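Local coordinates for EAL domain protein (PDB 6IJ2) that degrades cyclic dinucleotide second messengers, acting as a phosphodiesterase on c-di-GMP and cGAMP, at residues P32-R37 / Y237-P242; E136-I141 / L170-T175; A221-L226 / E232-Y237. The protein carries 1 engineered substitution. All blocks are in the same frame, centred on the assembly; numbering follows the deposited sequence.

In the fold
All three interactions belong to the EAL domain, in which strands 27-35 and 233-244 meet to close the sheet. Interactions 1 and 3 are neighbours at this seam, with centres about 8 Å apart. They share Tyr237, whose ring and backbone meet the bound guanosine nucleotide, and a salt bridge from Arg37 NH1 to Glu232 OE1 (2.7 Å) joins them. Interaction 2 lies on the opposite side of the chain's centre from interaction 1, their centres about 29 Å apart, and borders the second subunit. Calcium ions, probably marking the catalytic centre, are bound by other residues, among them Glu45 and Asp158; the side chain of Ile141 is about 10 Å from one, those of Pro32 and Met234 about 13 Å.

Interaction 1 (P32-R37 / Y237-P242); sequences PIVNCR and YYFAKP. With nucleotides of chain B.
Apolar packing carries the contact of Pro32, Val34 and Cys36 with Phe239 and Ala240. The pyrrolidine CG of Pro32 rests on the methyl CB of Ala240 at 3.7 Å; a compact ring and a single methyl can meet without long side chains where the CA atoms of Pro32 and Ala240 are 6.8 Å apart. Val34 uses one branch, CG2, to meet Phe239 CD1 at 4.0 Å. Phe239 CG lies anti to its carbonyl carbon (chi1 -57°), and the ring extends past Val34 to Cys36.

A sulfur-aromatic contact follows: Cys36 SG approaches the ring obliquely, 4.8 Å from the Phe239 centroid and 3.8 Å from Phe239 CZ. A thiol is small and polarisable enough to suit this apolar site. Aromatic neighbours add to this: Tyr238 CD2 sits over the centre of one face, Phe254 meets the ring edge-to-face and Phe223 of helix 220-229 packs on it, with Met234 and Val217 also touching.

Among the hydrogen bonds, Asn35 OD1 accepts from Arg37 N at 2.9 Å, a bent bond (133°) in the carbonyl plane that forms an Asx turn as the strand finishes; the same oxygen takes a second bond from Thr38 N. Tyr237 N donates to O6 of the guanine of chain B over 2.8 Å, almost straight (178°).

The base also lies over one face of the Tyr237 ring, its C6 3.4 Å above the ring centre, so the phenol covers the base while the backbone reads its carbonyl edge. Pro242 CG reaches the ribose O2'.

The arrangement belongs to the closing seam of the EAL-domain barrel, where antiparallel strand 27-35 adjoins the last strand and residues 237-239, with helical angles but no regular helical bonds, interrupt that strand and line the nucleotide site.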
loop_
_atom_site.group_PDB
_atom_site.type_symbol
_atom_site.label_atom_id
_atom_site.label_comp_id
_atom_site.label_asym_id
_atom_site.label_seq_id
_atom_site.Cartn_x
_atom_site.Cartn_y
_atom_site.Cartn_z
ATOM N N PRO A 32 23.683 -5.200 -9.275
ATOM C CA PRO A 32 24.263 -4.044 -8.576
ATOM C C PRO A 32 23.258 -2.931 -8.294
ATOM O O PRO A 32 22.301 -2.698 -9.039
ATOM C CB PRO A 32 25.361 -3.561 -9.535
ATOM C CG PRO A 32 24.934 -4.028 -10.871
ATOM C CD PRO A 32 24.210 -5.342 -10.643
ATOM N N ILE A 33 23.489 -2.263 -7.167
ATOM C CA ILE A 33 22.829 -1.023 -6.789
ATOM C C ILE A 33 23.870 0.068 -6.960
ATOM O O ILE A 33 24.966 -0.046 -6.408
ATOM C CB ILE A 33 22.328 -1.091 -5.335
ATOM C CG1 ILE A 33 21.292 -2.215 -5.187
ATOM C CG2 ILE A 33 21.753 0.251 -4.875
ATOM C CD1 ILE A 33 21.004 -2.589 -3.727
ATOM N N VAL A 34 23.543 1.109 -7.720
ATOM C CA VAL A 34 24.519 2.117 -8.131
ATOM C C VAL A 34 24.218 3.404 -7.387
ATOM O O VAL A 34 23.053 3.798 -7.282
ATOM C CB VAL A 34 24.471 2.346 -9.652
ATOM C CG1 VAL A 34 25.455 3.421 -10.065
ATOM C CG2 VAL A 34 24.751 1.059 -10.397
ATOM N N ASN A 35 25.261 4.043 -6.846
ATOM C CA ASN A 35 25.145 5.421 -6.377
ATOM C C ASN A 35 25.380 6.328 -7.578
ATOM O O ASN A 35 26.514 6.445 -8.055
ATOM C CB ASN A 35 26.151 5.709 -5.266
ATOM C CG ASN A 35 25.986 7.089 -4.690
ATOM O OD1 ASN A 35 25.919 8.076 -5.425
ATOM N ND2 ASN A 35 25.891 7.168 -3.375
ATOM N N CYS A 36 24.311 6.964 -8.069
ATOM C CA CYS A 36 24.372 7.744 -9.303
ATOM C C CYS A 36 25.110 9.063 -9.141
ATOM O O CYS A 36 25.469 9.679 -10.148
ATOM C CB CYS A 36 22.955 7.995 -9.825
ATOM S SG CYS A 36 22.224 6.451 -10.386
ATOM N N ARG A 37 25.344 9.509 -7.914
ATOM C CA ARG A 37 26.117 10.724 -7.716
ATOM C C ARG A 37 27.616 10.440 -7.792
ATOM O O ARG A 37 28.344 11.117 -8.521
ATOM C CB ARG A 37 25.762 11.353 -6.374
ATOM C CG ARG A 37 26.096 12.827 -6.303
ATOM C CD ARG A 37 26.002 13.322 -4.884
ATOM N NE ARG A 37 27.168 12.900 -4.125
ATOM C CZ ARG A 37 27.140 12.044 -3.111
ATOM N NH1 ARG A 37 25.998 11.518 -2.706
ATOM N NH2 ARG A 37 28.262 11.729 -2.493
ATOM N N TYR A 237 17.770 -2.827 -14.974
ATOM C CA TYR A 237 18.392 -3.306 -16.206
ATOM C C TYR A 237 19.202 -2.220 -16.903
ATOM O O TYR A 237 20.184 -2.526 -17.585
ATOM C CB TYR A 237 17.325 -3.842 -17.161
ATOM C CG TYR A 237 16.672 -5.148 -16.739
ATOM C CD1 TYR A 237 17.155 -5.889 -15.660
ATOM C CD2 TYR A 237 15.583 -5.644 -17.433
ATOM C CE1 TYR A 237 16.555 -7.083 -15.285
ATOM C CE2 TYR A 237 14.970 -6.830 -17.063
ATOM C CZ TYR A 237 15.462 -7.549 -15.991
ATOM O OH TYR A 237 14.854 -8.735 -15.632
ATOM N N TYR A 238 18.800 -0.951 -16.766
ATOM C CA TYR A 238 19.581 0.119 -17.379
ATOM C C TYR A 238 21.025 0.097 -16.900
ATOM O O TYR A 238 21.940 0.413 -17.669
ATOM C CB TYR A 238 18.956 1.480 -17.083
ATOM C CG TYR A 238 19.767 2.622 -17.653
ATOM C CD1 TYR A 238 19.910 2.778 -19.023
ATOM C CD2 TYR A 238 20.406 3.531 -16.817
ATOM C CE1 TYR A 238 20.671 3.809 -19.555
ATOM C CE2 TYR A 238 21.172 4.574 -17.341
ATOM C CZ TYR A 238 21.289 4.707 -18.710
ATOM O OH TYR A 238 22.035 5.732 -19.240
ATOM N N PHE A 239 21.251 -0.296 -15.648
ATOM C CA PHE A 239 22.606 -0.373 -15.104
ATOM C C PHE A 239 23.237 -1.740 -15.349
ATOM O O PHE A 239 24.345 -1.831 -15.891
ATOM C CB PHE A 239 22.582 -0.042 -13.610
ATOM C CG PHE A 239 21.994 1.302 -13.316
ATOM C CD1 PHE A 239 22.737 2.456 -13.518
ATOM C CD2 PHE A 239 20.679 1.420 -12.884
ATOM C CE1 PHE A 239 22.183 3.713 -13.271
ATOM C CE2 PHE A 239 20.125 2.672 -12.638
ATOM C CZ PHE A 239 20.877 3.816 -12.828
ATOM N N ALA A 240 22.539 -2.806 -14.971
ATOM C CA ALA A 240 23.020 -4.154 -15.225
ATOM C C ALA A 240 21.945 -5.138 -14.820
ATOM O O ALA A 240 21.340 -4.994 -13.755
ATOM C CB ALA A 240 24.310 -4.454 -14.447
ATOM N N LYS A 241 21.731 -6.137 -15.670
ATOM C CA LYS A 241 20.915 -7.276 -15.307
ATOM C C LYS A 241 21.603 -8.082 -14.206
ATOM O O LYS A 241 22.819 -7.988 -14.030
ATOM C CB LYS A 241 20.678 -8.164 -16.527
ATOM C CG LYS A 241 20.086 -7.450 -17.737
ATOM C CD LYS A 241 20.080 -8.388 -18.939
ATOM C CE LYS A 241 19.737 -7.666 -20.230
ATOM N NZ LYS A 241 19.836 -8.587 -21.404
ATOM N N PRO A 242 20.845 -8.884 -13.458
ATOM C CA PRO A 242 21.462 -9.813 -12.501
ATOM C C PRO A 242 22.512 -10.698 -13.162
ATOM O O PRO A 242 22.372 -11.115 -14.312
ATOM C CB PRO A 242 20.273 -10.638 -12.000
ATOM C CG PRO A 242 19.085 -9.682 -12.147
ATOM C CD PRO A 242 19.366 -8.953 -13.430
ATOM O OP3 G B 1 11.607 -6.192 -5.802
ATOM P P G B 1 11.643 -7.628 -5.889
ATOM O OP1 G B 1 12.713 -8.168 -5.108
ATOM O OP2 G B 1 10.320 -8.063 -5.588
ATOM O "O5'" G B 1 11.886 -7.875 -7.423
ATOM C "C5'" G B 1 13.152 -8.287 -7.925
ATOM C "C4'" G B 1 13.009 -8.766 -9.350
ATOM O "O4'" G B 1 13.084 -7.638 -10.243
ATOM C "C3'" G B 1 14.067 -9.759 -9.844
ATOM O "O3'" G B 1 13.513 -10.879 -10.505
ATOM C "C2'" G B 1 14.861 -8.945 -10.856
ATOM O "O2'" G B 1 15.377 -9.656 -11.943
ATOM C "C1'" G B 1 13.794 -8.002 -11.384
ATOM N N9 G B 1 14.347 -6.798 -11.985
ATOM C C8 G B 1 15.474 -6.121 -11.594
ATOM N N7 G B 1 15.715 -5.068 -12.320
ATOM C C5 G B 1 14.680 -5.042 -13.238
ATOM C C6 G B 1 14.402 -4.124 -14.282
ATOM O O6 G B 1 15.038 -3.135 -14.619
ATOM N N1 G B 1 13.256 -4.476 -14.981
ATOM C C2 G B 1 12.473 -5.563 -14.702
ATOM N N2 G B 1 11.402 -5.723 -15.473
ATOM N N3 G B 1 12.711 -6.416 -13.723
ATOM C C4 G B 1 13.822 -6.097 -13.036
#

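Interaction 2 (E136-I141 / L170-T175); sequences EDVNHI and LADFQT
Val138 spreads its two methyls with chi1 at 79°: CG1 falls between the backbone N and the carbonyl carbon and faces Asp172, while CG2, anti to N, faces Phe173. Phe173 has CG in the equivalent cramped place (chi1 65°), which brings its ring to the start of helix 139-151.

CG2 of Val138 meets Phe173 CE1 at the ring edge, in plane, at 4.0 Å. Ile141 sends its CG2 branch to the same CE1 from an oblique direction, 4.1 Å away, with the two side chains crossing at about a right angle. Beta-branched residues suit this place because each offers a methyl close to the backbone. CG1 of Val138 lies 3.1 Å from Asp172 OD2, a doubtfully short approach; the polar partner of that carboxylate is Arg194 of the second subunit, which forms a salt bridge with OD1.

Asp137 OD1 accepts from Asn139 N at 3.1 Å, from above the carboxylate plane, a capping bond that fixes the turn into the helix.

The contact joins the beginning of helix 139-151 to the loop between helix 166-170 and strand 177-180, at a subunit-facing edge of the EAL barrel.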
loop_
_atom_site.group_PDB
_atom_site.type_symbol
_atom_site.label_atom_id
_atom_site.label_comp_id
_atom_site.label_asym_id
_atom_site.label_seq_id
_atom_site.Cartn_x
_atom_site.Cartn_y
_atom_site.Cartn_z
ATOM N N GLU A 136 -2.349 -6.121 9.548
ATOM C CA GLU A 136 -3.281 -5.540 10.508
ATOM C C GLU A 136 -2.558 -5.164 11.797
ATOM O O GLU A 136 -2.722 -4.050 12.307
ATOM C CB GLU A 136 -4.430 -6.512 10.787
ATOM C CG GLU A 136 -5.285 -6.829 9.566
ATOM C CD GLU A 136 -6.427 -7.793 9.867
ATOM O OE1 GLU A 136 -6.488 -8.327 10.998
ATOM O OE2 GLU A 136 -7.265 -8.016 8.967
ATOM N N ASP A 137 -1.752 -6.080 12.332
ATOM C CA ASP A 137 -0.910 -5.817 13.498
ATOM C C ASP A 137 0.519 -5.624 12.998
ATOM O O ASP A 137 1.210 -6.588 12.664
ATOM C CB ASP A 137 -1.007 -6.951 14.514
ATOM C CG ASP A 137 -0.281 -6.638 15.811
ATOM O OD1 ASP A 137 0.339 -5.560 15.905
ATOM O OD2 ASP A 137 -0.334 -7.470 16.743
ATOM N N VAL A 138 0.957 -4.364 12.949
ATOM C CA VAL A 138 2.290 -4.039 12.461
ATOM C C VAL A 138 3.391 -4.466 13.419
ATOM O O VAL A 138 4.563 -4.478 13.030
ATOM C CB VAL A 138 2.365 -2.523 12.179
ATOM C CG1 VAL A 138 2.549 -1.743 13.478
ATOM C CG2 VAL A 138 3.450 -2.200 11.159
ATOM N N ASN A 139 3.042 -4.839 14.653
ATOM C CA ASN A 139 4.061 -5.141 15.654
ATOM C C ASN A 139 4.914 -6.345 15.271
ATOM O O ASN A 139 6.089 -6.408 15.645
ATOM C CB ASN A 139 3.414 -5.378 17.019
ATOM C CG ASN A 139 3.213 -4.094 17.797
ATOM O OD1 ASN A 139 3.777 -3.054 17.456
ATOM N ND2 ASN A 139 2.415 -4.163 18.859
ATOM N N HIS A 140 4.351 -7.307 14.539
ATOM C CA HIS A 140 5.113 -8.505 14.203
ATOM C C HIS A 140 6.270 -8.175 13.265
ATOM O O HIS A 140 7.424 -8.523 13.536
ATOM C CB HIS A 140 4.193 -9.557 13.582
ATOM C CG HIS A 140 4.832 -10.900 13.427
ATOM N ND1 HIS A 140 5.757 -11.174 12.441
ATOM C CD2 HIS A 140 4.686 -12.044 14.135
ATOM C CE1 HIS A 140 6.151 -12.431 12.549
ATOM N NE2 HIS A 140 5.516 -12.981 13.568
ATOM N N ILE A 141 5.980 -7.493 12.157
ATOM C CA ILE A 141 7.041 -7.147 11.220
ATOM C C ILE A 141 7.943 -6.064 11.805
ATOM O O ILE A 141 9.151 -6.041 11.539
ATOM C CB ILE A 141 6.423 -6.736 9.869
ATOM C CG1 ILE A 141 7.507 -6.504 8.818
ATOM C CG2 ILE A 141 5.529 -5.513 10.024
ATOM C CD1 ILE A 141 7.370 -7.412 7.619
ATOM N N LEU A 170 5.649 2.413 7.277
ATOM C CA LEU A 170 6.448 3.587 7.634
ATOM C C LEU A 170 5.846 4.390 8.774
ATOM O O LEU A 170 6.577 5.132 9.442
ATOM C CB LEU A 170 6.604 4.508 6.427
ATOM C CG LEU A 170 7.457 3.958 5.303
ATOM C CD1 LEU A 170 7.528 4.965 4.178
ATOM C CD2 LEU A 170 8.829 3.689 5.872
ATOM N N ALA A 171 4.533 4.288 8.990
ATOM C CA ALA A 171 3.902 5.020 10.086
ATOM C C ALA A 171 4.392 4.534 11.442
ATOM O O ALA A 171 4.424 5.309 12.404
ATOM C CB ALA A 171 2.374 4.903 9.998
ATOM N N ASP A 172 4.798 3.270 11.542
ATOM C CA ASP A 172 5.139 2.702 12.837
ATOM C C ASP A 172 6.608 2.328 13.000
ATOM O O ASP A 172 7.047 2.140 14.138
ATOM C CB ASP A 172 4.261 1.473 13.116
ATOM C CG ASP A 172 2.821 1.851 13.440
ATOM O OD1 ASP A 172 2.625 2.785 14.249
ATOM O OD2 ASP A 172 1.888 1.228 12.887
ATOM N N PHE A 173 7.371 2.216 11.916
ATOM C CA PHE A 173 8.814 2.016 12.029
ATOM C C PHE A 173 9.483 2.483 10.747
ATOM O O PHE A 173 8.853 2.580 9.695
ATOM C CB PHE A 173 9.176 0.550 12.314
ATOM C CG PHE A 173 8.834 -0.393 11.200
ATOM C CD1 PHE A 173 7.557 -0.944 11.110
ATOM C CD2 PHE A 173 9.779 -0.741 10.250
ATOM C CE1 PHE A 173 7.241 -1.820 10.095
ATOM C CE2 PHE A 173 9.468 -1.612 9.230
ATOM C CZ PHE A 173 8.193 -2.153 9.154
ATOM N N GLN A 174 10.783 2.755 10.831
ATOM C CA GLN A 174 11.480 3.185 9.634
ATOM C C GLN A 174 12.711 2.316 9.425
ATOM O O GLN A 174 13.425 1.992 10.375
ATOM C CB GLN A 174 11.860 4.661 9.713
ATOM C CG GLN A 174 10.660 5.599 9.783
ATOM C CD GLN A 174 10.037 5.667 11.165
ATOM O OE1 GLN A 174 10.736 5.873 12.163
ATOM N NE2 GLN A 174 8.713 5.490 11.237
ATOM N N THR A 175 12.921 1.916 8.179
ATOM C CA THR A 175 14.122 1.203 7.779
ATOM C C THR A 175 15.197 2.192 7.348
ATOM O O THR A 175 14.961 3.399 7.237
ATOM C CB THR A 175 13.784 0.250 6.638
ATOM O OG1 THR A 175 12.975 0.959 5.688
ATOM C CG2 THR A 175 12.965 -0.923 7.172
#

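Interaction 3 (A221-L226 / E232-Y237); sequences AEFAWL and ELMQGY. With nucleotides of chain B.
Met234, on the strand at 233-235, faces Phe223 and Leu226 of helix 220-229 across a helix-on-strand packing, with the CA atoms of Phe223 and Met234 8.0 Å apart. The two elements belong to the beta-alpha-beta unit of strand 211-214, helix 220-229 and strand 233-244.

Met234 begins with CG anti to its carbonyl carbon (chi1 -62°) and then runs extended, so its thioether reaches the helix. SD meets the Phe223 ring at its edge, 3.9 Å from CD1 and 76° off the ring normal, a Met-aromatic contact in which the side chains cross at about a right angle. The terminal CE rests against the helix, 3.6 Å from Leu226 CB and 3.5 Å from Phe223 O. A long, unbranched methionine suits the place because it spans the gap between backbones and puts SD and CE on the helix.

On the following residue the chain changes role. Gln235 NE2 donates to Glu45 OE1 and Gln31 OE1, and Glu45 is a calcium ligand, so this amide is a second-shell partner of the metal site. Gly236 then adopts backbone angles that glycine tolerates, having no CB to collide with the preceding carbonyl, and its CA approaches guanine O6 of chain B at 3.5 Å.

With no hydrogen bond across it, the helix-strand contact depends on shape and dispersion, perhaps aided by weak polarity of the sulfur and its methyl toward the ring edge and carbonyl.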
loop_
_atom_site.group_PDB
_atom_site.type_symbol
_atom_site.label_atom_id
_atom_site.label_comp_id
_atom_site.label_asym_id
_atom_site.label_seq_id
_atom_site.Cartn_x
_atom_site.Cartn_y
_atom_site.Cartn_z
ATOM N N ALA A 221 16.298 8.110 -19.667
ATOM C CA ALA A 221 15.367 9.189 -19.346
ATOM C C ALA A 221 14.812 9.041 -17.936
ATOM O O ALA A 221 14.635 10.040 -17.224
ATOM C CB ALA A 221 14.228 9.224 -20.366
ATOM N N GLU A 222 14.502 7.803 -17.528
ATOM C CA GLU A 222 14.083 7.550 -16.151
ATOM C C GLU A 222 15.193 7.913 -15.174
ATOM O O GLU A 222 14.963 8.621 -14.188
ATOM C CB GLU A 222 13.692 6.075 -15.985
ATOM C CG GLU A 222 12.374 5.695 -16.652
ATOM C CD GLU A 222 12.215 4.187 -16.766
ATOM O OE1 GLU A 222 13.163 3.475 -16.395
ATOM O OE2 GLU A 222 11.155 3.716 -17.234
ATOM N N PHE A 223 16.408 7.421 -15.435
ATOM C CA PHE A 223 17.546 7.693 -14.558
ATOM C C PHE A 223 17.753 9.189 -14.386
ATOM O O PHE A 223 17.943 9.678 -13.263
ATOM C CB PHE A 223 18.809 7.032 -15.125
ATOM C CG PHE A 223 20.083 7.807 -14.874
ATOM C CD1 PHE A 223 20.772 7.659 -13.684
ATOM C CD2 PHE A 223 20.603 8.661 -15.837
ATOM C CE1 PHE A 223 21.960 8.354 -13.456
ATOM C CE2 PHE A 223 21.778 9.355 -15.613
ATOM C CZ PHE A 223 22.452 9.206 -14.419
ATOM N N ALA A 224 17.689 9.939 -15.490
ATOM C CA ALA A 224 18.034 11.356 -15.421
ATOM C C ALA A 224 16.979 12.136 -14.651
ATOM O O ALA A 224 17.307 13.076 -13.908
ATOM C CB ALA A 224 18.206 11.935 -16.828
ATOM N N TRP A 225 15.707 11.775 -14.827
ATOM C CA TRP A 225 14.657 12.421 -14.054
ATOM C C TRP A 225 14.841 12.132 -12.570
ATOM O O TRP A 225 14.787 13.044 -11.734
ATOM C CB TRP A 225 13.269 11.970 -14.550
ATOM C CG TRP A 225 12.220 12.844 -13.994
ATOM C CD1 TRP A 225 11.661 13.951 -14.596
ATOM C CD2 TRP A 225 11.622 12.750 -12.701
ATOM N NE1 TRP A 225 10.781 14.539 -13.753
ATOM C CE2 TRP A 225 10.723 13.825 -12.584
ATOM C CE3 TRP A 225 11.758 11.860 -11.628
ATOM C CZ2 TRP A 225 9.955 14.040 -11.439
ATOM C CZ3 TRP A 225 10.995 12.075 -10.487
ATOM C CH2 TRP A 225 10.106 13.155 -10.404
ATOM N N LEU A 226 15.089 10.861 -12.228
ATOM C CA LEU A 226 15.221 10.470 -10.826
ATOM C C LEU A 226 16.444 11.118 -10.183
ATOM O O LEU A 226 16.389 11.546 -9.023
ATOM C CB LEU A 226 15.307 8.945 -10.727
ATOM C CG LEU A 226 13.998 8.250 -11.110
ATOM C CD1 LEU A 226 14.288 6.786 -11.400
ATOM C CD2 LEU A 226 12.992 8.415 -9.982
ATOM N N GLU A 232 19.638 9.033 -5.206
ATOM C CA GLU A 232 21.025 8.654 -5.437
ATOM C C GLU A 232 21.160 7.172 -5.760
ATOM O O GLU A 232 21.758 6.821 -6.776
ATOM C CB GLU A 232 21.879 9.012 -4.220
ATOM C CG GLU A 232 21.921 10.504 -3.954
ATOM C CD GLU A 232 23.112 10.898 -3.092
ATOM O OE1 GLU A 232 23.832 9.992 -2.631
ATOM O OE2 GLU A 232 23.336 12.112 -2.896
ATOM N N LEU A 233 20.568 6.300 -4.945
ATOM C CA LEU A 233 20.694 4.864 -5.157
ATOM C C LEU A 233 19.681 4.384 -6.186
ATOM O O LEU A 233 18.474 4.648 -6.064
ATOM C CB LEU A 233 20.504 4.102 -3.843
ATOM C CG LEU A 233 21.434 4.484 -2.700
ATOM C CD1 LEU A 233 21.171 3.609 -1.473
ATOM C CD2 LEU A 233 22.881 4.364 -3.158
ATOM N N MET A 234 20.163 3.664 -7.200
ATOM C CA MET A 234 19.280 3.117 -8.220
ATOM C C MET A 234 19.689 1.691 -8.567
ATOM O O MET A 234 20.831 1.270 -8.353
ATOM C CB MET A 234 19.277 3.981 -9.493
ATOM C CG MET A 234 18.757 5.401 -9.253
ATOM S SD MET A 234 18.481 6.272 -10.801
ATOM C CE MET A 234 18.717 7.987 -10.318
ATOM N N GLN A 235 18.729 0.962 -9.120
ATOM C CA GLN A 235 18.908 -0.425 -9.511
ATOM C C GLN A 235 18.046 -0.660 -10.742
ATOM O O GLN A 235 16.976 -0.062 -10.872
ATOM C CB GLN A 235 18.507 -1.341 -8.348
ATOM C CG GLN A 235 18.702 -2.797 -8.559
ATOM C CD GLN A 235 18.327 -3.606 -7.324
ATOM O OE1 GLN A 235 18.016 -3.054 -6.255
ATOM N NE2 GLN A 235 18.347 -4.909 -7.465
ATOM N N GLY A 236 18.506 -1.506 -11.650
ATOM C CA GLY A 236 17.680 -1.810 -12.805
ATOM C C GLY A 236 18.496 -2.263 -13.999
ATOM O O GLY A 236 19.713 -2.103 -14.061
ATOM N N TYR A 237 17.770 -2.827 -14.974
ATOM C CA TYR A 237 18.392 -3.306 -16.206
ATOM C C TYR A 237 19.202 -2.220 -16.903
ATOM O O TYR A 237 20.184 -2.526 -17.585
ATOM C CB TYR A 237 17.325 -3.842 -17.161
ATOM C CG TYR A 237 16.672 -5.148 -16.739
ATOM C CD1 TYR A 237 17.155 -5.889 -15.660
ATOM C CD2 TYR A 237 15.583 -5.644 -17.433
ATOM C CE1 TYR A 237 16.555 -7.083 -15.285
ATOM C CE2 TYR A 237 14.970 -6.830 -17.063
ATOM C CZ TYR A 237 15.462 -7.549 -15.991
ATOM O OH TYR A 237 14.854 -8.735 -15.632
ATOM O OP3 G B 1 11.607 -6.192 -5.802
ATOM P P G B 1 11.643 -7.628 -5.889
ATOM O OP1 G B 1 12.713 -8.168 -5.108
ATOM O OP2 G B 1 10.320 -8.063 -5.588
ATOM O "O5'" G B 1 11.886 -7.875 -7.423
ATOM C "C5'" G B 1 13.152 -8.287 -7.925
ATOM C "C4'" G B 1 13.009 -8.766 -9.350
ATOM O "O4'" G B 1 13.084 -7.638 -10.243
ATOM C "C3'" G B 1 14.067 -9.759 -9.844
ATOM O "O3'" G B 1 13.513 -10.879 -10.505
ATOM C "C2'" G B 1 14.861 -8.945 -10.856
ATOM O "O2'" G B 1 15.377 -9.656 -11.943
ATOM C "C1'" G B 1 13.794 -8.002 -11.384
ATOM N N9 G B 1 14.347 -6.798 -11.985
ATOM C C8 G B 1 15.474 -6.121 -11.594
ATOM N N7 G B 1 15.715 -5.068 -12.320
ATOM C C5 G B 1 14.680 -5.042 -13.238
ATOM C C6 G B 1 14.402 -4.124 -14.282
ATOM O O6 G B 1 15.038 -3.135 -14.619
ATOM N N1 G B 1 13.256 -4.476 -14.981
ATOM C C2 G B 1 12.473 -5.563 -14.702
ATOM N N2 G B 1 11.402 -5.723 -15.473
ATOM N N3 G B 1 12.711 -6.416 -13.723
ATOM C C4 G B 1 13.822 -6.097 -13.036
#